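Local coordinates for protein ribose 5-phosphate isomerase, putative (PDB 6FXS) that probably catalyses the interconversion of ribose 5-phosphate and ribulose 5-phosphate, as expected of the RpiB/LacAB family of sugar-phosphate isomerases, at residues Tyr43-Ala47 and Leu140-Met145; Gly85-Ser91 and Val127-Arg133; Ala119-Ala125 and Phe147-Ser153. One frame throughout, in Å; residues are numbered along the deposited sequence.

Interaction 1: residues Tyr43-Ala47 and Leu140-Met145; sequences YVREA and LREIIM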
loop_
_atom_site.group_PDB
_atom_site.type_symbol
_atom_site.label_atom_id
_atom_site.label_comp_id
_atom_site.label_asym_id
_atom_site.label_seq_id
_atom_site.Cartn_x
_atom_site.Cartn_y
_atom_site.Cartn_z
ATOM N N TYR B 43 4.182 -17.396 -11.413
ATOM C CA TYR B 43 3.116 -16.402 -11.642
ATOM C C TYR B 43 3.042 -16.004 -13.117
ATOM O O TYR B 43 1.951 -15.841 -13.633
ATOM C CB TYR B 43 3.309 -15.171 -10.764
ATOM C CG TYR B 43 3.412 -15.429 -9.277
ATOM C CD1 TYR B 43 2.818 -16.520 -8.649
ATOM C CD2 TYR B 43 4.105 -14.555 -8.491
ATOM C CE1 TYR B 43 2.979 -16.762 -7.285
ATOM C CE2 TYR B 43 4.240 -14.739 -7.131
ATOM C CZ TYR B 43 3.673 -15.819 -6.515
ATOM O OH TYR B 43 3.886 -15.868 -5.149
ATOM N N VAL B 44 4.177 -15.898 -13.796
ATOM C CA VAL B 44 4.154 -15.606 -15.212
ATOM C C VAL B 44 3.399 -16.678 -16.041
ATOM O O VAL B 44 2.648 -16.333 -16.914
ATOM C CB VAL B 44 5.587 -15.454 -15.797
ATOM C CG1 VAL B 44 5.505 -15.345 -17.323
ATOM C CG2 VAL B 44 6.320 -14.241 -15.190
ATOM N N ARG B 45 3.613 -17.968 -15.731
ATOM C CA ARG B 45 2.969 -19.076 -16.471
ATOM C C ARG B 45 1.480 -19.078 -16.108
ATOM O O ARG B 45 0.633 -19.316 -16.955
ATOM C CB ARG B 45 3.605 -20.455 -16.105
ATOM C CG ARG B 45 5.076 -20.547 -16.431
ATOM C CD ARG B 45 5.587 -21.992 -16.446
ATOM N NE ARG B 45 6.371 -22.106 -17.665
ATOM C CZ ARG B 45 5.844 -22.291 -18.886
ATOM N NH1 ARG B 45 4.524 -22.453 -19.077
ATOM N NH2 ARG B 45 6.666 -22.340 -19.945
ATOM N N GLU B 46 1.141 -18.738 -14.871
ATOM C CA GLU B 46 -0.294 -18.581 -14.569
ATOM C C GLU B 46 -1.007 -17.441 -15.267
ATOM O O GLU B 46 -2.225 -17.494 -15.409
ATOM C CB GLU B 46 -0.479 -18.387 -13.104
ATOM C CG GLU B 46 -0.162 -19.583 -12.272
ATOM C CD GLU B 46 -0.627 -19.269 -10.855
ATOM O OE1 GLU B 46 -1.855 -19.424 -10.559
ATOM O OE2 GLU B 46 0.206 -18.789 -10.066
ATOM N N ALA B 47 -0.285 -16.428 -15.745
ATOM C CA ALA B 47 -0.923 -15.324 -16.418
ATOM C C ALA B 47 -1.518 -15.781 -17.754
ATOM O O ALA B 47 -2.393 -15.122 -18.265
ATOM C CB ALA B 47 0.049 -14.182 -16.670
ATOM N N LEU B 140 2.142 -9.759 -5.299
ATOM C CA LEU B 140 3.067 -9.842 -6.389
ATOM C C LEU B 140 2.508 -10.633 -7.572
ATOM O O LEU B 140 2.687 -10.275 -8.740
ATOM C CB LEU B 140 4.342 -10.499 -5.875
ATOM C CG LEU B 140 5.289 -9.741 -4.922
ATOM C CD1 LEU B 140 6.433 -10.646 -4.435
ATOM C CD2 LEU B 140 5.830 -8.562 -5.655
ATOM N N ARG B 141 1.877 -11.748 -7.248
ATOM C CA ARG B 141 1.209 -12.567 -8.240
ATOM C C ARG B 141 0.127 -11.772 -8.960
ATOM O O ARG B 141 0.014 -11.818 -10.208
ATOM C CB ARG B 141 0.587 -13.805 -7.567
ATOM C CG ARG B 141 -0.355 -14.603 -8.490
ATOM C CD ARG B 141 -0.748 -15.887 -7.760
ATOM N NE ARG B 141 -1.560 -16.728 -8.584
ATOM C CZ ARG B 141 -2.841 -16.540 -8.849
ATOM N NH1 ARG B 141 -3.506 -15.484 -8.418
ATOM N NH2 ARG B 141 -3.456 -17.404 -9.602
ATOM N N GLU B 142 -0.717 -11.078 -8.178
ATOM C CA GLU B 142 -1.775 -10.243 -8.825
ATOM C C GLU B 142 -1.195 -9.245 -9.785
ATOM O O GLU B 142 -1.711 -9.048 -10.908
ATOM C CB GLU B 142 -2.644 -9.533 -7.747
ATOM C CG GLU B 142 -3.809 -8.716 -8.250
ATOM C CD GLU B 142 -4.409 -7.919 -7.116
ATOM O OE1 GLU B 142 -3.753 -7.209 -6.325
ATOM O OE2 GLU B 142 -5.537 -8.066 -6.944
ATOM N N ILE B 143 -0.156 -8.563 -9.352
ATOM C CA ILE B 143 0.459 -7.523 -10.153
ATOM C C ILE B 143 0.996 -8.139 -11.480
ATOM O O ILE B 143 0.784 -7.587 -12.552
ATOM C CB ILE B 143 1.649 -6.808 -9.403
ATOM C CG1 ILE B 143 1.152 -5.905 -8.218
ATOM C CG2 ILE B 143 2.527 -6.013 -10.375
ATOM C CD1 ILE B 143 2.221 -5.654 -7.138
ATOM N N ILE B 144 1.738 -9.239 -11.384
ATOM C CA ILE B 144 2.348 -9.868 -12.559
ATOM C C ILE B 144 1.285 -10.317 -13.572
ATOM O O ILE B 144 1.332 -9.980 -14.774
ATOM C CB ILE B 144 3.306 -11.010 -12.117
ATOM C CG1 ILE B 144 4.593 -10.393 -11.592
ATOM C CG2 ILE B 144 3.588 -11.967 -13.281
ATOM C CD1 ILE B 144 5.365 -11.305 -10.670
ATOM N N MET B 145 0.266 -10.952 -13.058
ATOM C CA MET B 145 -0.822 -11.422 -13.936
ATOM C C MET B 145 -1.506 -10.250 -14.610
ATOM O O MET B 145 -1.839 -10.310 -15.829
ATOM C CB MET B 145 -1.819 -12.326 -13.193
ATOM C CG MET B 145 -1.128 -13.631 -12.730
ATOM S SD MET B 145 -2.184 -14.762 -11.808
ATOM C CE MET B 145 -3.389 -15.247 -13.064
#
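Tyr43 lays one face of its ring against Arg141, whose CB stands 3.5 Å from the ring centroid, almost straight above the ring centre, a CH-pi contact made nearly along the axis of the ring. CG of Arg141 is anti to its backbone N (chi1 170°), and from there the chain runs extended to NE, passing CD1 of the tyrosine with CG and CD before it leaves the ring. The guanidinium consequently ends up steeply turned to the ring, the planes 85° apart, and turns its edge to Glu46. It grips that carboxylate side-on: NH2 donates to OE1 of Glu46 over 2.7 Å, and NE to OE2 over 3.1 Å. Both oxygens lie near the guanidinium plane, but the carboxylate is itself rotated 48° against it, and OE1 is met from above its own plane. SD of Met145 sits over one guanidinium face. These residues join the C-terminal part of helix 37-46 to helix 137-149, two helices that pack on the same face of the parallel sheet of an alpha/beta fold. Toward the sheet the partners become apolar: CG2 of Ile144 meets CG2 of Val44 at 4.0 Å, the branched side chains crossing at about a right angle above Ile86. Ala47, small enough to admit the neighbouring helix, sets its CB 4.0 Å from CA of Met145, while the flexible thioether bends so that CE reaches Glu46 O at 3.5 Å.

Interaction 2: residues Gly85-Ser91 and Val127-Arg133; sequences GILVCGS and VVCLGER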
loop_
_atom_site.group_PDB
_atom_site.type_symbol
_atom_site.label_atom_id
_atom_site.label_comp_id
_atom_site.label_asym_id
_atom_site.label_seq_id
_atom_site.Cartn_x
_atom_site.Cartn_y
_atom_site.Cartn_z
ATOM N N GLY B 85 9.581 -7.281 -19.537
ATOM C CA GLY B 85 10.443 -7.554 -18.407
ATOM C C GLY B 85 9.869 -7.545 -17.032
ATOM O O GLY B 85 8.841 -6.812 -16.751
ATOM N N ILE B 86 10.444 -8.329 -16.126
ATOM C CA ILE B 86 10.046 -8.302 -14.703
ATOM C C ILE B 86 11.346 -8.198 -13.924
ATOM O O ILE B 86 12.296 -8.993 -14.165
ATOM C CB ILE B 86 9.235 -9.550 -14.283
ATOM C CG1 ILE B 86 7.906 -9.613 -15.042
ATOM C CG2 ILE B 86 8.988 -9.567 -12.795
ATOM C CD1 ILE B 86 7.174 -10.920 -14.991
ATOM N N LEU B 87 11.442 -7.207 -13.034
ATOM C CA LEU B 87 12.617 -7.015 -12.175
ATOM C C LEU B 87 12.172 -7.003 -10.721
ATOM O O LEU B 87 11.204 -6.281 -10.349
ATOM C CB LEU B 87 13.375 -5.762 -12.552
ATOM C CG LEU B 87 13.924 -5.748 -13.993
ATOM C CD1 LEU B 87 14.455 -4.372 -14.273
ATOM C CD2 LEU B 87 15.090 -6.772 -14.047
ATOM N N VAL B 88 12.872 -7.809 -9.910
ATOM C CA VAL B 88 12.623 -7.954 -8.498
ATOM C C VAL B 88 13.865 -7.630 -7.654
ATOM O O VAL B 88 14.888 -8.333 -7.751
ATOM C CB VAL B 88 12.188 -9.365 -8.121
ATOM C CG1 VAL B 88 11.773 -9.374 -6.652
ATOM C CG2 VAL B 88 11.011 -9.819 -8.942
ATOM N N CYS B 89 13.773 -6.604 -6.809
ATOM C CA CYS B 89 14.811 -6.300 -5.797
ATOM C C CYS B 89 14.032 -6.092 -4.492
ATOM O O CYS B 89 12.869 -6.508 -4.354
ATOM C CB CYS B 89 15.711 -5.100 -6.216
ATOM S SG CYS B 89 15.126 -3.292 -6.224
ATOM N N GLY B 90 14.672 -5.499 -3.516
ATOM C CA GLY B 90 14.076 -5.313 -2.224
ATOM C C GLY B 90 12.787 -4.477 -2.305
ATOM O O GLY B 90 11.763 -4.915 -1.814
ATOM N N SER B 91 12.880 -3.299 -2.906
ATOM C CA SER B 91 11.771 -2.350 -3.009
ATOM C C SER B 91 11.237 -2.138 -4.427
ATOM O O SER B 91 10.119 -1.642 -4.620
ATOM C CB SER B 91 12.270 -1.028 -2.445
ATOM O OG SER B 91 12.987 -0.382 -3.441
ATOM N N VAL B 127 8.412 -3.064 -18.717
ATOM C CA VAL B 127 9.083 -3.684 -17.621
ATOM C C VAL B 127 8.302 -3.313 -16.311
ATOM O O VAL B 127 7.935 -2.149 -16.132
ATOM C CB VAL B 127 10.550 -3.207 -17.497
ATOM C CG1 VAL B 127 11.251 -3.829 -16.301
ATOM C CG2 VAL B 127 11.315 -3.489 -18.792
ATOM N N VAL B 128 7.940 -4.309 -15.512
ATOM C CA VAL B 128 7.351 -4.108 -14.186
ATOM C C VAL B 128 8.426 -4.339 -13.113
ATOM O O VAL B 128 9.173 -5.339 -13.176
ATOM C CB VAL B 128 6.113 -4.981 -13.959
ATOM C CG1 VAL B 128 6.434 -6.468 -14.040
ATOM C CG2 VAL B 128 5.458 -4.633 -12.632
ATOM N N CYS B 129 8.525 -3.433 -12.135
ATOM C CA CYS B 129 9.534 -3.573 -11.095
ATOM C C CYS B 129 8.817 -3.766 -9.781
ATOM O O CYS B 129 7.733 -3.112 -9.509
ATOM C CB CYS B 129 10.406 -2.327 -11.057
ATOM S SG CYS B 129 11.246 -1.933 -12.599
ATOM N N LEU B 130 9.325 -4.724 -9.010
ATOM C CA LEU B 130 8.663 -5.253 -7.810
ATOM C C LEU B 130 9.598 -5.310 -6.620
ATOM O O LEU B 130 10.845 -5.483 -6.802
ATOM C CB LEU B 130 8.183 -6.646 -8.088
ATOM C CG LEU B 130 7.265 -6.743 -9.333
ATOM C CD1 LEU B 130 7.028 -8.212 -9.581
ATOM C CD2 LEU B 130 5.966 -6.058 -9.040
ATOM N N GLY B 131 9.014 -5.184 -5.430
ATOM C CA GLY B 131 9.770 -5.280 -4.179
ATOM C C GLY B 131 9.413 -6.534 -3.413
ATOM O O GLY B 131 8.265 -6.692 -2.957
ATOM N N GLU B 132 10.391 -7.418 -3.281
ATOM C CA GLU B 132 10.262 -8.604 -2.466
ATOM C C GLU B 132 10.162 -8.255 -0.967
ATOM O O GLU B 132 9.494 -8.928 -0.236
ATOM C CB GLU B 132 11.529 -9.545 -2.735
ATOM C CG GLU B 132 11.589 -10.797 -1.913
ATOM C CD GLU B 132 12.154 -10.595 -0.485
ATOM O OE1 GLU B 132 12.862 -9.594 -0.286
ATOM O OE2 GLU B 132 11.795 -11.394 0.426
ATOM N N ARG B 133 10.807 -7.180 -0.531
ATOM C CA ARG B 133 10.756 -6.793 0.894
ATOM C C ARG B 133 9.458 -6.063 1.272
ATOM O O ARG B 133 9.071 -6.016 2.441
ATOM C CB ARG B 133 11.953 -5.917 1.225
ATOM C CG ARG B 133 13.395 -6.492 1.183
ATOM C CD ARG B 133 13.510 -7.958 1.609
ATOM N NE ARG B 133 13.652 -8.177 2.985
ATOM C CZ ARG B 133 13.571 -9.351 3.608
ATOM N NH1 ARG B 133 13.368 -10.515 2.971
ATOM N NH2 ARG B 133 13.735 -9.329 4.903
#
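Gly85-Cys89 and Val127-Gly131 are adjacent parallel strands in the central sheet of a Rossmann-like alpha/beta fold, with strand order 2-1-3-5-4. Their segment axes are 4.6 Å apart, and the backbone bonds follow the parallel pattern in which one residue serves two neighbours: Leu87 donates its N-H to Val128 O and accepts from Leu130 N, and Val128 N closes on Gly85 O. Ile86 shows how the side chains use this spacing. Its CB lies 4.2 Å from CG1 of Val128; the CG1 branch comes closer to that same methyl, at 3.6 Å, the two side chains lying side by side and pointing the same way; CG2 goes instead to CD1 of Leu130, at 4.0 Å; and CD1 at the tip leaves the strand pair for Val44 of helix 37-46. Branched aliphatic residues suit this face, which helices 37-46 and 137-149 cover. On the other face CD1 of Leu87 meets CG1 of Val127 at 3.8 Å, beneath helix 93-100. Beyond the strands the pairing continues into the loops, where Glu132 N bonds to Cys89 O. CA of Gly131 lies 3.1 Å from Gly90 O and 3.5 Å from Ser91 C, a closeness that suits a residue with no side chain. Glu132 and Arg133 pack on Pro137 of a second subunit, bringing this end of the sheet to the subunit interface. In these loops Gly90 O accepts from Arg133 N over 2.8 Å, in the carbonyl plane on a lone pair.

Interaction 3: residues Ala119-Ala125 and Phe147-Ser153; sequences ARQHNDA and FLQTPYS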
loop_
_atom_site.group_PDB
_atom_site.type_symbol
_atom_site.label_atom_id
_atom_site.label_comp_id
_atom_site.label_asym_id
_atom_site.label_seq_id
_atom_site.Cartn_x
_atom_site.Cartn_y
_atom_site.Cartn_z
ATOM N N ALA B 119 -0.085 1.270 -15.273
ATOM C CA ALA B 119 1.246 1.220 -15.901
ATOM C C ALA B 119 1.090 0.755 -17.349
ATOM O O ALA B 119 1.795 1.210 -18.254
ATOM C CB ALA B 119 2.139 0.233 -15.191
ATOM N N ARG B 120 0.206 -0.203 -17.535
ATOM C CA ARG B 120 -0.075 -0.721 -18.894
ATOM C C ARG B 120 -0.980 0.187 -19.739
ATOM O O ARG B 120 -0.683 0.531 -20.900
ATOM C CB ARG B 120 -0.692 -2.106 -18.752
ATOM C CG ARG B 120 0.308 -3.178 -18.227
ATOM C CD ARG B 120 1.451 -3.548 -19.117
ATOM N NE ARG B 120 0.938 -3.950 -20.399
ATOM C CZ ARG B 120 1.154 -3.412 -21.559
ATOM N NH1 ARG B 120 2.113 -2.501 -21.779
ATOM N NH2 ARG B 120 0.385 -3.856 -22.567
ATOM N N GLN B 121 -2.110 0.513 -19.154
ATOM C CA GLN B 121 -3.153 1.277 -19.864
ATOM C C GLN B 121 -2.716 2.660 -20.286
ATOM O O GLN B 121 -2.994 3.101 -21.411
ATOM C CB GLN B 121 -4.392 1.403 -18.975
ATOM C CG GLN B 121 -5.251 0.169 -18.903
ATOM C CD GLN B 121 -6.297 0.191 -20.013
ATOM O OE1 GLN B 121 -6.258 -0.599 -21.034
ATOM N NE2 GLN B 121 -7.218 1.134 -19.874
ATOM N N HIS B 122 -1.995 3.353 -19.415
ATOM C CA HIS B 122 -1.489 4.692 -19.707
ATOM C C HIS B 122 -0.040 4.769 -20.145
ATOM O O HIS B 122 0.293 5.634 -20.999
ATOM C CB HIS B 122 -1.678 5.637 -18.476
ATOM C CG HIS B 122 -3.098 6.065 -18.273
ATOM N ND1 HIS B 122 -3.485 7.010 -17.331
ATOM C CD2 HIS B 122 -4.227 5.718 -18.949
ATOM C CE1 HIS B 122 -4.798 7.176 -17.398
ATOM N NE2 HIS B 122 -5.280 6.413 -18.379
ATOM N N ASN B 123 0.837 4.042 -19.499
ATOM C CA ASN B 123 2.291 4.204 -19.764
ATOM C C ASN B 123 2.821 3.150 -20.772
ATOM O O ASN B 123 4.022 3.199 -21.125
ATOM C CB ASN B 123 3.090 4.185 -18.448
ATOM C CG ASN B 123 2.517 5.171 -17.411
ATOM O OD1 ASN B 123 1.880 4.768 -16.435
ATOM N ND2 ASN B 123 2.693 6.442 -17.670
ATOM N N ASP B 124 1.941 2.219 -21.202
ATOM C CA ASP B 124 2.339 1.048 -22.017
ATOM C C ASP B 124 3.662 0.474 -21.502
ATOM O O ASP B 124 4.613 0.291 -22.250
ATOM C CB ASP B 124 2.506 1.462 -23.452
ATOM C CG ASP B 124 2.560 0.265 -24.446
ATOM O OD1 ASP B 124 2.173 -0.867 -24.155
ATOM O OD2 ASP B 124 2.962 0.545 -25.558
ATOM N N ALA B 125 3.734 0.313 -20.215
ATOM C CA ALA B 125 4.957 -0.083 -19.570
ATOM C C ALA B 125 5.367 -1.502 -20.138
ATOM O O ALA B 125 4.520 -2.403 -20.271
ATOM C CB ALA B 125 4.799 -0.119 -18.064
ATOM N N PHE B 147 -0.283 -7.152 -14.999
ATOM C CA PHE B 147 0.621 -6.456 -15.885
ATOM C C PHE B 147 0.679 -7.165 -17.272
ATOM O O PHE B 147 0.742 -6.548 -18.327
ATOM C CB PHE B 147 2.004 -6.372 -15.239
ATOM C CG PHE B 147 2.936 -5.432 -15.909
ATOM C CD1 PHE B 147 2.893 -4.063 -15.613
ATOM C CD2 PHE B 147 3.830 -5.871 -16.854
ATOM C CE1 PHE B 147 3.797 -3.201 -16.148
ATOM C CE2 PHE B 147 4.731 -4.980 -17.456
ATOM C CZ PHE B 147 4.718 -3.649 -17.124
ATOM N N LEU B 148 0.723 -8.485 -17.239
ATOM C CA LEU B 148 0.885 -9.274 -18.487
ATOM C C LEU B 148 -0.391 -9.307 -19.272
ATOM O O LEU B 148 -0.313 -9.321 -20.500
ATOM C CB LEU B 148 1.309 -10.696 -18.171
ATOM C CG LEU B 148 2.729 -10.845 -17.627
ATOM C CD1 LEU B 148 3.041 -12.267 -17.185
ATOM C CD2 LEU B 148 3.731 -10.337 -18.614
ATOM N N GLN B 149 -1.538 -9.286 -18.596
ATOM C CA GLN B 149 -2.819 -9.456 -19.264
ATOM C C GLN B 149 -3.452 -8.132 -19.723
ATOM O O GLN B 149 -4.331 -8.122 -20.622
ATOM C CB GLN B 149 -3.808 -10.169 -18.361
ATOM C CG GLN B 149 -3.535 -11.639 -18.199
ATOM C CD GLN B 149 -4.524 -12.244 -17.246
ATOM O OE1 GLN B 149 -5.465 -11.573 -16.764
ATOM N NE2 GLN B 149 -4.285 -13.453 -16.891
ATOM N N THR B 150 -2.986 -7.024 -19.153
ATOM C CA THR B 150 -3.591 -5.729 -19.464
ATOM C C THR B 150 -3.001 -5.099 -20.689
ATOM O O THR B 150 -1.769 -4.918 -20.790
ATOM C CB THR B 150 -3.530 -4.792 -18.214
ATOM O OG1 THR B 150 -4.179 -5.414 -17.063
ATOM C CG2 THR B 150 -4.165 -3.474 -18.520
ATOM N N PRO B 151 -3.863 -4.656 -21.624
ATOM C CA PRO B 151 -3.393 -3.985 -22.839
ATOM C C PRO B 151 -3.208 -2.449 -22.595
ATOM O O PRO B 151 -3.714 -1.917 -21.588
ATOM C CB PRO B 151 -4.545 -4.222 -23.852
ATOM C CG PRO B 151 -5.771 -4.184 -22.927
ATOM C CD PRO B 151 -5.310 -4.964 -21.693
ATOM N N TYR B 152 -2.466 -1.808 -23.490
ATOM C CA TYR B 152 -2.365 -0.384 -23.591
ATOM C C TYR B 152 -3.731 0.169 -24.026
ATOM O O TYR B 152 -4.409 -0.468 -24.804
ATOM C CB TYR B 152 -1.308 -0.007 -24.629
ATOM C CG TYR B 152 -1.149 1.489 -24.866
ATOM C CD1 TYR B 152 -0.890 2.382 -23.805
ATOM C CD2 TYR B 152 -1.142 1.983 -26.152
ATOM C CE1 TYR B 152 -0.693 3.726 -24.028
ATOM C CE2 TYR B 152 -0.978 3.338 -26.385
ATOM C CZ TYR B 152 -0.713 4.231 -25.315
ATOM O OH TYR B 152 -0.493 5.607 -25.615
ATOM N N SER B 153 -4.188 1.281 -23.446
ATOM C CA SER B 153 -5.538 1.821 -23.812
ATOM C C SER B 153 -5.685 2.279 -25.287
ATOM O O SER B 153 -6.789 2.303 -25.805
ATOM C CB SER B 153 -6.012 2.930 -22.864
ATOM O OG SER B 153 -5.372 4.115 -23.302
#
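Thr150 O is gripped by two nitrogens of Arg120: NE at 2.9 Å and NH2 at 3.0 Å, the latter on a lone pair in the carbonyl plane. Both bonds are bent, as expected when one oxygen is shared by the side of a guanidinium. The arginine reaches it by folding back at chi2 and chi3 (-67° and -54°), a route that carries CD over the centre of the Phe147 ring, 3.6 Å from the centroid. Its remaining nitrogen, NH1, turns to its own segment, making a salt bridge to OD1 of Asp124 at 2.9 Å and bonding to Ala125 O. The guanidinium is thus held by three groups, which should fix its rotation, and the nearby carboxylate probably stabilises its charge. Asp124 in turn stacks its carboxylate over the rim of the Tyr152 ring, the planes 23° apart. Backbone bonding carries the join further: Ser153 N donates to Gln121 O at 3.0 Å, while Arg120 O receives a CA-H...O contact from Tyr152. Phe147 fills the inner side, its ring edge against Ala119 CB and its CZ 3.7 Å from Ala125 CB, two methyls that leave room for a large flat ring. The extended segment after helix 137-149 thereby runs past the last part of helix 113-121 and the loop after it, with strand 107-109 beneath the two alanines and helix 156-169 packed on Tyr152 and Asp124.

How the interactions relate
All three contacts belong to one alpha/beta domain. Interactions 1 and 3 share helix 137-149, which follows strand 127-131 of interaction 2 in the chain. The centres of interactions 1 and 2 are about 13 Å apart, those of 1 and 3 about 14 Å, and those of 2 and 3 about 17 Å. Along the chain interaction 2 is nested within the loop closed by interaction 1, whereas interaction 3 alternates with both. The shared helix packs on the strand pair of interaction 2 through Ile143 and Ile144 on Leu130 and Phe147 on Val128. Distant parts of the sequence are thereby drawn round one sheet face, and Gln149 probably hydrogen-bonds to Ala47 between interactions 1 and 3.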